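Local atomic coordinates of 455aa long hypothetical phospho-sugar mutase (Sulfolobus tokodaii, PDB entry 2F7L), a protein that interconverts the 6-phosphates and 1-phosphates of glucosamine and galactosamine, a magnesium-dependent step toward UDP-N-acetylglucosamine and UDP-N-acetylgalactosamine. Residues T32-N37 with I106-K111; S38-G43 with V64-Y69; P179-G184 with F210-P215; P215-D220 with A244-F249. All coordinates share one frame; numbering follows the deposited sequence.

Contact 1: T32-N37 with I106-K111; sequences TFFGKN and IKVVDK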
loop_
_atom_site.group_PDB
_atom_site.type_symbol
_atom_site.label_atom_id
_atom_site.label_comp_id
_atom_site.label_asym_id
_atom_site.label_seq_id
_atom_site.Cartn_x
_atom_site.Cartn_y
_atom_site.Cartn_z
ATOM N N THR A 32 -2.992 -25.033 8.307
ATOM C CA THR A 32 -3.411 -25.539 9.586
ATOM C C THR A 32 -4.143 -24.420 10.325
ATOM O O THR A 32 -5.122 -24.662 11.028
ATOM C CB THR A 32 -2.214 -26.013 10.404
ATOM O OG1 THR A 32 -1.632 -27.161 9.773
ATOM C CG2 THR A 32 -2.647 -26.359 11.797
ATOM N N PHE A 33 -3.670 -23.193 10.148
ATOM C CA PHE A 33 -4.259 -22.020 10.778
ATOM C C PHE A 33 -5.711 -21.751 10.354
ATOM O O PHE A 33 -6.550 -21.360 11.164
ATOM C CB PHE A 33 -3.407 -20.812 10.437
ATOM C CG PHE A 33 -4.063 -19.508 10.742
ATOM C CD1 PHE A 33 -4.128 -19.039 12.049
ATOM C CD2 PHE A 33 -4.596 -18.726 9.711
ATOM C CE1 PHE A 33 -4.707 -17.808 12.334
ATOM C CE2 PHE A 33 -5.184 -17.482 9.989
ATOM C CZ PHE A 33 -5.237 -17.026 11.302
ATOM N N PHE A 34 -5.995 -21.935 9.069
ATOM C CA PHE A 34 -7.342 -21.714 8.547
ATOM C C PHE A 34 -8.249 -22.910 8.853
ATOM O O PHE A 34 -9.462 -22.767 8.903
ATOM C CB PHE A 34 -7.308 -21.486 7.028
ATOM C CG PHE A 34 -6.910 -20.099 6.614
ATOM C CD1 PHE A 34 -7.704 -19.009 6.931
ATOM C CD2 PHE A 34 -5.762 -19.892 5.835
ATOM C CE1 PHE A 34 -7.380 -17.720 6.478
ATOM C CE2 PHE A 34 -5.416 -18.605 5.371
ATOM C CZ PHE A 34 -6.236 -17.512 5.695
ATOM N N GLY A 35 -7.670 -24.086 9.038
ATOM C CA GLY A 35 -8.485 -25.244 9.341
ATOM C C GLY A 35 -8.831 -26.125 8.159
ATOM O O GLY A 35 -8.722 -25.713 6.997
ATOM N N LYS A 36 -9.249 -27.353 8.451
ATOM C CA LYS A 36 -9.611 -28.312 7.408
ATOM C C LYS A 36 -10.893 -27.870 6.725
ATOM O O LYS A 36 -11.775 -27.324 7.375
ATOM C CB LYS A 36 -9.806 -29.705 8.008
ATOM C CG LYS A 36 -8.583 -30.275 8.684
ATOM C CD LYS A 36 -8.931 -31.562 9.403
ATOM C CE LYS A 36 -7.697 -32.220 10.010
ATOM N NZ LYS A 36 -7.921 -33.678 10.310
ATOM N N ASN A 37 -10.984 -28.105 5.415
ATOM C CA ASN A 37 -12.151 -27.744 4.609
ATOM C C ASN A 37 -12.382 -26.255 4.452
ATOM O O ASN A 37 -13.471 -25.836 4.062
ATOM C CB ASN A 37 -13.404 -28.355 5.191
ATOM C CG ASN A 37 -13.331 -29.835 5.250
ATOM O OD1 ASN A 37 -13.632 -30.440 6.280
ATOM N ND2 ASN A 37 -12.935 -30.448 4.145
ATOM N N ILE A 106 5.154 -14.098 0.794
ATOM C CA ILE A 106 3.844 -14.619 1.053
ATOM C C ILE A 106 3.046 -13.660 1.871
ATOM O O ILE A 106 3.486 -13.249 2.933
ATOM C CB ILE A 106 3.917 -15.921 1.840
ATOM C CG1 ILE A 106 4.725 -16.966 1.067
ATOM C CG2 ILE A 106 2.520 -16.421 2.132
ATOM C CD1 ILE A 106 4.019 -17.511 -0.140
ATOM N N LYS A 107 1.882 -13.275 1.369
ATOM C CA LYS A 107 0.971 -12.407 2.108
ATOM C C LYS A 107 -0.201 -13.338 2.437
ATOM O O LYS A 107 -0.525 -14.253 1.665
ATOM C CB LYS A 107 0.468 -11.252 1.240
ATOM C CG LYS A 107 1.209 -9.935 1.435
ATOM C CD LYS A 107 0.592 -8.815 0.601
ATOM C CE LYS A 107 1.454 -7.542 0.624
ATOM N NZ LYS A 107 1.077 -6.486 -0.409
ATOM N N VAL A 108 -0.813 -13.161 3.593
ATOM C CA VAL A 108 -1.958 -14.001 3.886
ATOM C C VAL A 108 -3.105 -13.111 4.319
ATOM O O VAL A 108 -2.986 -12.347 5.272
ATOM C CB VAL A 108 -1.622 -15.130 4.941
ATOM C CG1 VAL A 108 -0.178 -15.025 5.368
ATOM C CG2 VAL A 108 -2.580 -15.104 6.100
ATOM N N VAL A 109 -4.197 -13.184 3.565
ATOM C CA VAL A 109 -5.373 -12.392 3.854
ATOM C C VAL A 109 -6.457 -13.192 4.550
ATOM O O VAL A 109 -6.840 -14.268 4.107
ATOM C CB VAL A 109 -5.937 -11.737 2.574
ATOM C CG1 VAL A 109 -5.295 -12.343 1.365
ATOM C CG2 VAL A 109 -7.443 -11.879 2.521
ATOM N N ASP A 110 -6.940 -12.640 5.654
ATOM C CA ASP A 110 -7.984 -13.266 6.453
ATOM C C ASP A 110 -9.394 -13.129 5.876
ATOM O O ASP A 110 -9.610 -12.511 4.835
ATOM C CB ASP A 110 -7.966 -12.705 7.876
ATOM C CG ASP A 110 -8.851 -13.489 8.815
ATOM O OD1 ASP A 110 -8.515 -14.638 9.140
ATOM O OD2 ASP A 110 -9.902 -12.958 9.223
ATOM N N LYS A 111 -10.339 -13.733 6.588
ATOM C CA LYS A 111 -11.765 -13.787 6.240
ATOM C C LYS A 111 -12.389 -12.474 5.790
ATOM O O LYS A 111 -13.263 -12.468 4.937
ATOM C CB LYS A 111 -12.525 -14.335 7.448
ATOM C CG LYS A 111 -13.996 -14.569 7.262
ATOM C CD LYS A 111 -14.595 -15.422 8.414
ATOM C CE LYS A 111 -14.868 -14.638 9.717
ATOM N NZ LYS A 111 -13.660 -14.224 10.470
#
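Phe34, at the C-terminal end of helix 20-34, faces the end of strand 103-109 where the chain runs on to Asp110; the CA atoms of Phe34 and Asp110 are 8.7 Å apart. No hydrogen bond joins the two segments, and side chains, chiefly aromatic, bridge the distance. Just beyond Phe34 the helix stops at Gly35, whose positive phi (97°) turns the chain away. The ring of Phe34 makes the main approach. Its CG stands anti to the carbonyl carbon (chi1 -80°). At the far end of the ring, Phe34 CZ lies 3.7 Å from Val109 O, and that oxygen sits at the ring edge, near the ring plane. The same CZ lies 4.4 Å from Val108 CG2, while CE1 comes within 4.2 Å of Asp110 OD1 from an oblique direction. Phe33 packs behind: its CD2 stands 4.0 Å above the plane of the Phe34 ring, over the centre, and its CE2 is 4.5 Å from Asp110 OD1. Helix 118-130 flanks Phe33 through Lys120, Glu123 and Ile124, and Ile30 also touches Val108. Lys107, next to Val108 on the strand, forms salt bridges with Asp8 and Asp243. The contact thus seats a helix end on the sheet of domain I. Chemically it is apolar and van der Waals in character: the ring edge of Phe34 meets a backbone oxygen, whereas the buried carboxylate oxygen Asp110 OD1 lies obliquely beside both rings and has its charged partner in Lys120 NZ, through a long, weak ion pair.

Contact 2: S38-G43 with V64-Y69; sequences SKILVG and VGVEVY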
loop_
_atom_site.group_PDB
_atom_site.type_symbol
_atom_site.label_atom_id
_atom_site.label_comp_id
_atom_site.label_asym_id
_atom_site.label_seq_id
_atom_site.Cartn_x
_atom_site.Cartn_y
_atom_site.Cartn_z
ATOM N N SER A 38 -11.383 -25.448 4.778
ATOM C CA SER A 38 -11.546 -24.024 4.610
ATOM C C SER A 38 -11.293 -23.726 3.131
ATOM O O SER A 38 -10.443 -24.366 2.475
ATOM C CB SER A 38 -10.574 -23.257 5.499
ATOM O OG SER A 38 -9.247 -23.612 5.204
ATOM N N LYS A 39 -12.050 -22.773 2.601
ATOM C CA LYS A 39 -11.934 -22.405 1.200
ATOM C C LYS A 39 -10.947 -21.274 1.065
ATOM O O LYS A 39 -11.221 -20.167 1.517
ATOM C CB LYS A 39 -13.312 -22.008 0.676
ATOM C CG LYS A 39 -14.277 -23.172 0.586
ATOM C CD LYS A 39 -15.676 -22.675 0.397
ATOM C CE LYS A 39 -16.582 -23.792 -0.057
ATOM N NZ LYS A 39 -16.303 -25.021 0.731
ATOM N N ILE A 40 -9.802 -21.560 0.447
ATOM C CA ILE A 40 -8.742 -20.558 0.313
ATOM C C ILE A 40 -8.372 -20.194 -1.098
ATOM O O ILE A 40 -8.029 -21.051 -1.900
ATOM C CB ILE A 40 -7.429 -21.002 1.035
ATOM C CG1 ILE A 40 -7.684 -21.258 2.524
ATOM C CG2 ILE A 40 -6.372 -19.931 0.875
ATOM C CD1 ILE A 40 -8.197 -20.067 3.274
ATOM N N LEU A 41 -8.402 -18.905 -1.390
ATOM C CA LEU A 41 -8.077 -18.423 -2.726
ATOM C C LEU A 41 -6.577 -18.097 -2.841
ATOM O O LEU A 41 -6.036 -17.348 -2.030
ATOM C CB LEU A 41 -8.910 -17.174 -3.008
ATOM C CG LEU A 41 -9.218 -16.720 -4.435
ATOM C CD1 LEU A 41 -8.968 -15.231 -4.527
ATOM C CD2 LEU A 41 -8.369 -17.450 -5.454
ATOM N N VAL A 42 -5.912 -18.652 -3.848
ATOM C CA VAL A 42 -4.485 -18.404 -4.056
ATOM C C VAL A 42 -4.255 -17.611 -5.337
ATOM O O VAL A 42 -4.719 -18.008 -6.393
ATOM C CB VAL A 42 -3.691 -19.727 -4.166
ATOM C CG1 VAL A 42 -2.226 -19.432 -4.385
ATOM C CG2 VAL A 42 -3.893 -20.571 -2.911
ATOM N N GLY A 43 -3.538 -16.494 -5.247
ATOM C CA GLY A 43 -3.279 -15.675 -6.430
ATOM C C GLY A 43 -1.849 -15.169 -6.433
ATOM O O GLY A 43 -1.128 -15.428 -5.474
ATOM N N VAL A 64 -2.761 -30.274 4.179
ATOM C CA VAL A 64 -3.430 -30.031 5.434
ATOM C C VAL A 64 -4.950 -29.880 5.305
ATOM O O VAL A 64 -5.614 -29.239 6.148
ATOM C CB VAL A 64 -2.804 -28.837 6.154
ATOM C CG1 VAL A 64 -1.399 -29.213 6.577
ATOM C CG2 VAL A 64 -2.770 -27.614 5.245
ATOM N N GLY A 65 -5.493 -30.485 4.240
ATOM C CA GLY A 65 -6.930 -30.489 4.009
ATOM C C GLY A 65 -7.647 -29.212 3.626
ATOM O O GLY A 65 -8.839 -29.081 3.863
ATOM N N VAL A 66 -6.950 -28.263 3.023
ATOM C CA VAL A 66 -7.609 -27.030 2.630
ATOM C C VAL A 66 -8.212 -27.242 1.255
ATOM O O VAL A 66 -7.650 -27.969 0.446
ATOM C CB VAL A 66 -6.600 -25.862 2.586
ATOM C CG1 VAL A 66 -7.208 -24.679 1.883
ATOM C CG2 VAL A 66 -6.150 -25.493 4.013
ATOM N N GLU A 67 -9.369 -26.638 0.999
ATOM C CA GLU A 67 -10.004 -26.762 -0.314
ATOM C C GLU A 67 -9.410 -25.587 -1.085
ATOM O O GLU A 67 -9.818 -24.448 -0.877
ATOM C CB GLU A 67 -11.535 -26.614 -0.210
ATOM C CG GLU A 67 -12.285 -27.252 -1.405
ATOM C CD GLU A 67 -13.634 -26.591 -1.741
ATOM O OE1 GLU A 67 -14.158 -26.848 -2.848
ATOM O OE2 GLU A 67 -14.177 -25.823 -0.913
ATOM N N VAL A 68 -8.453 -25.860 -1.962
ATOM C CA VAL A 68 -7.754 -24.813 -2.702
ATOM C C VAL A 68 -8.329 -24.234 -4.003
ATOM O O VAL A 68 -8.757 -24.966 -4.880
ATOM C CB VAL A 68 -6.324 -25.284 -3.029
ATOM C CG1 VAL A 68 -5.558 -24.173 -3.716
ATOM C CG2 VAL A 68 -5.619 -25.728 -1.767
ATOM N N TYR A 69 -8.292 -22.910 -4.129
ATOM C CA TYR A 69 -8.735 -22.221 -5.343
ATOM C C TYR A 69 -7.629 -21.343 -5.943
ATOM O O TYR A 69 -6.967 -20.570 -5.249
ATOM C CB TYR A 69 -9.938 -21.336 -5.077
ATOM C CG TYR A 69 -11.192 -22.105 -4.835
ATOM C CD1 TYR A 69 -11.378 -22.787 -3.636
ATOM C CD2 TYR A 69 -12.192 -22.169 -5.808
ATOM C CE1 TYR A 69 -12.519 -23.511 -3.406
ATOM C CE2 TYR A 69 -13.344 -22.894 -5.587
ATOM C CZ TYR A 69 -13.503 -23.563 -4.380
ATOM O OH TYR A 69 -14.654 -24.269 -4.110
#
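Lys39 and Glu67 run side by side on one face of a parallel strand pair, and the Glu67 carboxylate is shared between Lys39 and Lys146. Lys39 NZ reaches Glu67 OE2 at 2.8 Å, nearly along the C-O axis, after a bend at the last torsion (chi4 44°); Glu67 OE1 forms a salt bridge with Lys146. The paired charges probably steady the acid between its two lysines. OE2 also lies at the edge of the Tyr69 ring, in its plane. Beneath them the backbones are joined in parallel register: Glu67 N gives to Ser38 O, Ile40 N to Glu67 O (3.2 Å), Tyr69 N to Ile40 O (2.9 Å) and Val42 N to Tyr69 O. On the other face Ile40 CG1 meets Val66 CG1 at 3.5 Å and Val42 CG2 meets Val68 CG1 at 4.0 Å. Leu41 CD2, on the lysine face, lies 4.2 Å from Tyr69 CB. Ser38 OG is hydrogen-bonded to Gly35 O, and Val66 CG2 lies beside it. Gly65 closes helix 50-63 with a Schellman motif before the chain enters strand 67-73. The two strands, 31° apart in direction, are the partners of a beta-alpha-beta crossover in the alpha/beta/alpha domain I of the phosphohexose mutases.

Contact 3: P179-G184 with F210-P215; sequences PANSVG and FSARQP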
loop_
_atom_site.group_PDB
_atom_site.type_symbol
_atom_site.label_atom_id
_atom_site.label_comp_id
_atom_site.label_asym_id
_atom_site.label_seq_id
_atom_site.Cartn_x
_atom_site.Cartn_y
_atom_site.Cartn_z
ATOM N N PRO A 179 1.962 0.508 -14.931
ATOM C CA PRO A 179 1.765 -0.636 -14.041
ATOM C C PRO A 179 3.062 -1.317 -13.638
ATOM O O PRO A 179 3.043 -2.362 -12.975
ATOM C CB PRO A 179 0.857 -1.536 -14.859
ATOM C CG PRO A 179 1.323 -1.284 -16.228
ATOM C CD PRO A 179 1.456 0.195 -16.278
ATOM N N ALA A 180 4.184 -0.731 -14.045
ATOM C CA ALA A 180 5.505 -1.259 -13.704
ATOM C C ALA A 180 5.767 -2.682 -14.170
ATOM O O ALA A 180 6.344 -3.489 -13.453
ATOM C CB ALA A 180 5.738 -1.154 -12.190
ATOM N N ASN A 181 5.356 -2.981 -15.389
ATOM C CA ASN A 181 5.567 -4.308 -15.958
ATOM C C ASN A 181 4.883 -5.417 -15.172
ATOM O O ASN A 181 5.193 -6.600 -15.345
ATOM C CB ASN A 181 7.055 -4.568 -16.057
ATOM C CG ASN A 181 7.699 -3.704 -17.086
ATOM O OD1 ASN A 181 8.686 -3.005 -16.827
ATOM N ND2 ASN A 181 7.144 -3.741 -18.280
ATOM N N SER A 182 3.935 -5.028 -14.330
ATOM C CA SER A 182 3.239 -5.993 -13.533
ATOM C C SER A 182 1.706 -6.038 -13.569
ATOM O O SER A 182 1.003 -5.289 -14.257
ATOM C CB SER A 182 3.708 -5.859 -12.096
ATOM O OG SER A 182 3.095 -6.842 -11.286
ATOM N N VAL A 183 1.211 -6.962 -12.771
ATOM C CA VAL A 183 -0.192 -7.278 -12.610
ATOM C C VAL A 183 -1.195 -6.105 -12.647
ATOM O O VAL A 183 -2.374 -6.290 -12.945
ATOM C CB VAL A 183 -0.289 -8.159 -11.316
ATOM C CG1 VAL A 183 -1.096 -7.477 -10.230
ATOM C CG2 VAL A 183 -0.796 -9.547 -11.679
ATOM N N GLY A 184 -0.736 -4.896 -12.366
ATOM C CA GLY A 184 -1.643 -3.753 -12.391
ATOM C C GLY A 184 -2.147 -3.468 -13.799
ATOM O O GLY A 184 -3.163 -2.808 -13.984
ATOM N N PHE A 210 11.350 -6.437 -14.566
ATOM C CA PHE A 210 11.223 -5.006 -14.316
ATOM C C PHE A 210 12.341 -4.175 -14.911
ATOM O O PHE A 210 12.850 -3.248 -14.304
ATOM C CB PHE A 210 11.141 -4.764 -12.822
ATOM C CG PHE A 210 9.977 -5.424 -12.180
ATOM C CD1 PHE A 210 8.711 -4.864 -12.268
ATOM C CD2 PHE A 210 10.140 -6.613 -11.483
ATOM C CE1 PHE A 210 7.624 -5.472 -11.667
ATOM C CE2 PHE A 210 9.059 -7.232 -10.876
ATOM C CZ PHE A 210 7.800 -6.659 -10.967
ATOM N N SER A 211 12.726 -4.536 -16.114
ATOM C CA SER A 211 13.765 -3.842 -16.841
ATOM C C SER A 211 13.641 -2.320 -16.863
ATOM O O SER A 211 14.612 -1.619 -16.617
ATOM C CB SER A 211 13.766 -4.356 -18.274
ATOM O OG SER A 211 14.416 -3.436 -19.108
ATOM N N ALA A 212 12.452 -1.799 -17.158
ATOM C CA ALA A 212 12.278 -0.348 -17.258
ATOM C C ALA A 212 12.437 0.498 -15.980
ATOM O O ALA A 212 12.904 1.647 -16.039
ATOM C CB ALA A 212 10.953 -0.044 -17.920
ATOM N N ARG A 213 12.028 -0.026 -14.833
ATOM C CA ARG A 213 12.179 0.732 -13.592
ATOM C C ARG A 213 11.897 -0.154 -12.393
ATOM O O ARG A 213 11.309 -1.230 -12.522
ATOM C CB ARG A 213 11.252 1.955 -13.553
ATOM C CG ARG A 213 9.793 1.680 -13.249
ATOM C CD ARG A 213 9.043 2.930 -12.871
ATOM N NE ARG A 213 7.597 2.696 -12.824
ATOM C CZ ARG A 213 6.908 2.227 -11.778
ATOM N NH1 ARG A 213 7.510 1.916 -10.644
ATOM N NH2 ARG A 213 5.592 2.107 -11.854
ATOM N N GLN A 214 12.333 0.278 -11.223
ATOM C CA GLN A 214 12.070 -0.518 -10.056
ATOM C C GLN A 214 10.555 -0.510 -9.890
ATOM O O GLN A 214 9.882 0.479 -10.196
ATOM C CB GLN A 214 12.746 0.084 -8.829
ATOM C CG GLN A 214 12.057 1.301 -8.269
ATOM C CD GLN A 214 12.746 1.786 -7.018
ATOM O OE1 GLN A 214 12.273 2.708 -6.330
ATOM N NE2 GLN A 214 13.884 1.164 -6.706
ATOM N N PRO A 215 9.997 -1.623 -9.416
ATOM C CA PRO A 215 8.548 -1.717 -9.224
ATOM C C PRO A 215 7.928 -0.718 -8.252
ATOM O O PRO A 215 6.739 -0.456 -8.306
ATOM C CB PRO A 215 8.350 -3.168 -8.770
ATOM C CG PRO A 215 9.709 -3.551 -8.205
ATOM C CD PRO A 215 10.660 -2.907 -9.150
#
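Ala180 is gripped between Phe210 and Arg213. Its methyl CB lies over one face of the Arg213 guanidinium, off-centre, 3.6 Å from CZ. On the backbone side, Ala180 O meets the edge of the Phe210 ring in the ring plane and close to both CD1 and CE1. The same ring is 4.0 Å from Ser182 CB through CE1 and 4.1 Å from Asn181 CB through CD1, while Pro215 CB sits over one face, toward the rim, 3.7 Å above the plane. An alanine in place of Phe210 would probably leave Ala180 O without its aromatic edge and open a gap between Ser182 and Pro215. Asn181 OD1 lies 3.9 Å from Ala212 CB, and its ND2 is hydrogen-bonded to Asn205 O.

A second shell fixes these groups. Asp178 serves both segments: its OD2 forms a salt bridge with Arg213 NE and its OD1 accepts Ala180 N. Arg213 NH2 also gives to His240 O; the bonds of NE and NH2, with a weak one from NH1 to Gln214 O, fix the orientation of the guanidinium against the methyl. The chain from Pro179 to Ser182 is a type I' turn, with Ser182 N 3.1 Å from Pro179 O and both central residues at positive phi. Ser182 OG bonds to Gly242 O, tying the turn to the loop of the predicted magnesium ligands, and the Pro215 side chain is about 6 Å from that of Asp241. Both segments are loops of domain II: 179-184 lies between strand 174-178 and helix 188-194, while the loop 210-215 comes after strand 198-201 and before helix 223-231.

Contact 4: P215-D220 with A244-F249; sequences PEPTFD and ADRAIF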
loop_
_atom_site.group_PDB
_atom_site.type_symbol
_atom_site.label_atom_id
_atom_site.label_comp_id
_atom_site.label_asym_id
_atom_site.label_seq_id
_atom_site.Cartn_x
_atom_site.Cartn_y
_atom_site.Cartn_z
ATOM N N PRO A 215 9.997 -1.623 -9.416
ATOM C CA PRO A 215 8.548 -1.717 -9.224
ATOM C C PRO A 215 7.928 -0.718 -8.252
ATOM O O PRO A 215 6.739 -0.456 -8.306
ATOM C CB PRO A 215 8.350 -3.168 -8.770
ATOM C CG PRO A 215 9.709 -3.551 -8.205
ATOM C CD PRO A 215 10.660 -2.907 -9.150
ATOM N N GLU A 216 8.719 -0.163 -7.351
ATOM C CA GLU A 216 8.158 0.770 -6.401
ATOM C C GLU A 216 8.208 2.183 -6.949
ATOM O O GLU A 216 9.279 2.720 -7.185
ATOM C CB GLU A 216 8.913 0.675 -5.090
ATOM C CG GLU A 216 8.566 1.768 -4.110
ATOM C CD GLU A 216 9.559 1.845 -2.975
ATOM O OE1 GLU A 216 10.754 1.542 -3.228
ATOM O OE2 GLU A 216 9.159 2.221 -1.847
ATOM N N PRO A 217 7.035 2.804 -7.162
ATOM C CA PRO A 217 6.938 4.163 -7.694
ATOM C C PRO A 217 7.443 5.268 -6.760
ATOM O O PRO A 217 6.863 5.549 -5.709
ATOM C CB PRO A 217 5.453 4.285 -8.025
ATOM C CG PRO A 217 4.820 3.457 -6.982
ATOM C CD PRO A 217 5.693 2.237 -6.955
ATOM N N THR A 218 8.536 5.898 -7.170
ATOM C CA THR A 218 9.172 6.969 -6.399
ATOM C C THR A 218 9.500 8.095 -7.366
ATOM O O THR A 218 9.494 7.887 -8.588
ATOM C CB THR A 218 10.491 6.492 -5.786
ATOM O OG1 THR A 218 11.382 6.113 -6.837
ATOM C CG2 THR A 218 10.262 5.301 -4.885
ATOM N N PHE A 219 9.775 9.285 -6.833
ATOM C CA PHE A 219 10.123 10.407 -7.699
ATOM C C PHE A 219 11.279 9.968 -8.592
ATOM O O PHE A 219 11.417 10.432 -9.720
ATOM C CB PHE A 219 10.570 11.626 -6.897
ATOM C CG PHE A 219 9.470 12.307 -6.162
ATOM C CD1 PHE A 219 9.030 11.827 -4.930
ATOM C CD2 PHE A 219 8.881 13.447 -6.681
ATOM C CE1 PHE A 219 8.008 12.487 -4.218
ATOM C CE2 PHE A 219 7.863 14.109 -5.988
ATOM C CZ PHE A 219 7.427 13.625 -4.751
ATOM N N ASP A 220 12.116 9.064 -8.101
ATOM C CA ASP A 220 13.234 8.635 -8.920
ATOM C C ASP A 220 12.881 7.600 -9.982
ATOM O O ASP A 220 13.358 7.690 -11.111
ATOM C CB ASP A 220 14.360 8.099 -8.048
ATOM C CG ASP A 220 15.716 8.333 -8.676
ATOM O OD1 ASP A 220 16.320 7.385 -9.250
ATOM O OD2 ASP A 220 16.160 9.504 -8.612
ATOM N N ALA A 244 0.071 -3.624 -7.330
ATOM C CA ALA A 244 -0.859 -2.504 -7.469
ATOM C C ALA A 244 -1.741 -2.102 -6.313
ATOM O O ALA A 244 -2.875 -1.691 -6.523
ATOM C CB ALA A 244 -1.719 -2.693 -8.715
ATOM N N ASP A 245 -1.239 -2.197 -5.091
ATOM C CA ASP A 245 -2.061 -1.759 -3.975
ATOM C C ASP A 245 -1.700 -0.298 -3.697
ATOM O O ASP A 245 -2.245 0.355 -2.811
ATOM C CB ASP A 245 -1.855 -2.645 -2.734
ATOM C CG ASP A 245 -0.415 -2.976 -2.486
ATOM O OD1 ASP A 245 0.445 -2.230 -3.009
ATOM O OD2 ASP A 245 -0.146 -3.972 -1.761
ATOM N N ARG A 246 -0.781 0.217 -4.495
ATOM C CA ARG A 246 -0.349 1.597 -4.365
ATOM C C ARG A 246 -0.616 2.377 -5.648
ATOM O O ARG A 246 -0.653 1.810 -6.741
ATOM C CB ARG A 246 1.140 1.640 -4.016
ATOM C CG ARG A 246 1.404 2.186 -2.652
ATOM C CD ARG A 246 2.420 1.382 -1.910
ATOM N NE ARG A 246 3.685 1.283 -2.610
ATOM C CZ ARG A 246 4.861 1.219 -1.991
ATOM N NH1 ARG A 246 4.913 1.258 -0.665
ATOM N NH2 ARG A 246 5.987 1.078 -2.692
ATOM N N ALA A 247 -0.810 3.680 -5.507
ATOM C CA ALA A 247 -1.066 4.528 -6.657
ATOM C C ALA A 247 -0.533 5.950 -6.463
ATOM O O ALA A 247 -1.074 6.711 -5.660
ATOM C CB ALA A 247 -2.572 4.572 -6.940
ATOM N N ILE A 248 0.543 6.318 -7.150
ATOM C CA ILE A 248 0.993 7.691 -7.030
ATOM C C ILE A 248 0.772 8.333 -8.399
ATOM O O ILE A 248 1.089 7.745 -9.435
ATOM C CB ILE A 248 2.472 7.836 -6.555
ATOM C CG1 ILE A 248 3.388 6.989 -7.397
ATOM C CG2 ILE A 248 2.602 7.466 -5.071
ATOM C CD1 ILE A 248 4.804 7.116 -6.953
ATOM N N PHE A 249 0.174 9.524 -8.385
ATOM C CA PHE A 249 -0.172 10.250 -9.605
ATOM C C PHE A 249 0.826 11.253 -10.142
ATOM O O PHE A 249 1.729 11.716 -9.438
ATOM C CB PHE A 249 -1.518 10.964 -9.422
ATOM C CG PHE A 249 -2.658 10.038 -9.076
ATOM C CD1 PHE A 249 -2.846 9.603 -7.767
ATOM C CD2 PHE A 249 -3.543 9.598 -10.065
ATOM C CE1 PHE A 249 -3.900 8.748 -7.437
ATOM C CE2 PHE A 249 -4.607 8.733 -9.746
ATOM C CZ PHE A 249 -4.787 8.307 -8.427
#
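Glu216 and Arg246 form a weak salt bridge: NH2 of Arg246 stands 3.5 Å from OE2 of Glu216, with an N-H...O angle of 145°. The carboxylate and guanidinium planes are nearly parallel, 13° apart. This is the alpha/beta/alpha domain II, at the loop that runs from Asp241 through Asp243 to Asp245, predicted magnesium ligands, and on into strand 248-251. The extended Glu216 side chain crosses that of Arg246 obliquely, and Glu216 CB lies at the edge of the Arg246 guanidinium, in plane. The Arg246 chain is bent at chi2 and chi3, and its NH2 reaches the Glu216 side chain. Its backbone is fixed at both ends, N to Asp241 OD1 and O to His240 ND1, and its side chain lies about 5 Å from that of Ser97, by similarity the phosphoserine intermediate, unphosphorylated here. Asp245, just before it in the chain, has a salt bridge from OD2 to Arg340.

Outward, Pro217 meets Ile248 on the strand. The Ile248 side chain is also touched by Leu222, and its CG1 packs against the proline ring. An alanine in place of Ile248 would probably leave the Pro217 ring without the CG1 contact and open a gap beside it. The approach of CD1 to Pro217 is too close to be trusted. Ser221 OG is hydrogen-bonded to both Glu216 O and Thr218 N, fixing the chain on each side of Pro217, whose CB lies 3.5 Å from Ile248 CG1.

Along the chain the four contacts fall into two pairs. Contacts 1 and 2, their centres about 8 Å apart, belong to domain I and share its mixed sheet, with helix 20-34 leading into strand 39-44; 38-43 and 64-69 fall within the span between the two segments of contact 1. Contacts 3 and 4 follow in domain II, their centres about 10 Å apart; they share Pro215 and also touch where Gly184 meets Ala244. The centres of contacts 1 and 4 are about 29 Å apart, yet Lys107 NZ of one is 3.1 Å from Asp245 OD2 of the other, a salt bridge that joins the two domains at the predicted magnesium site.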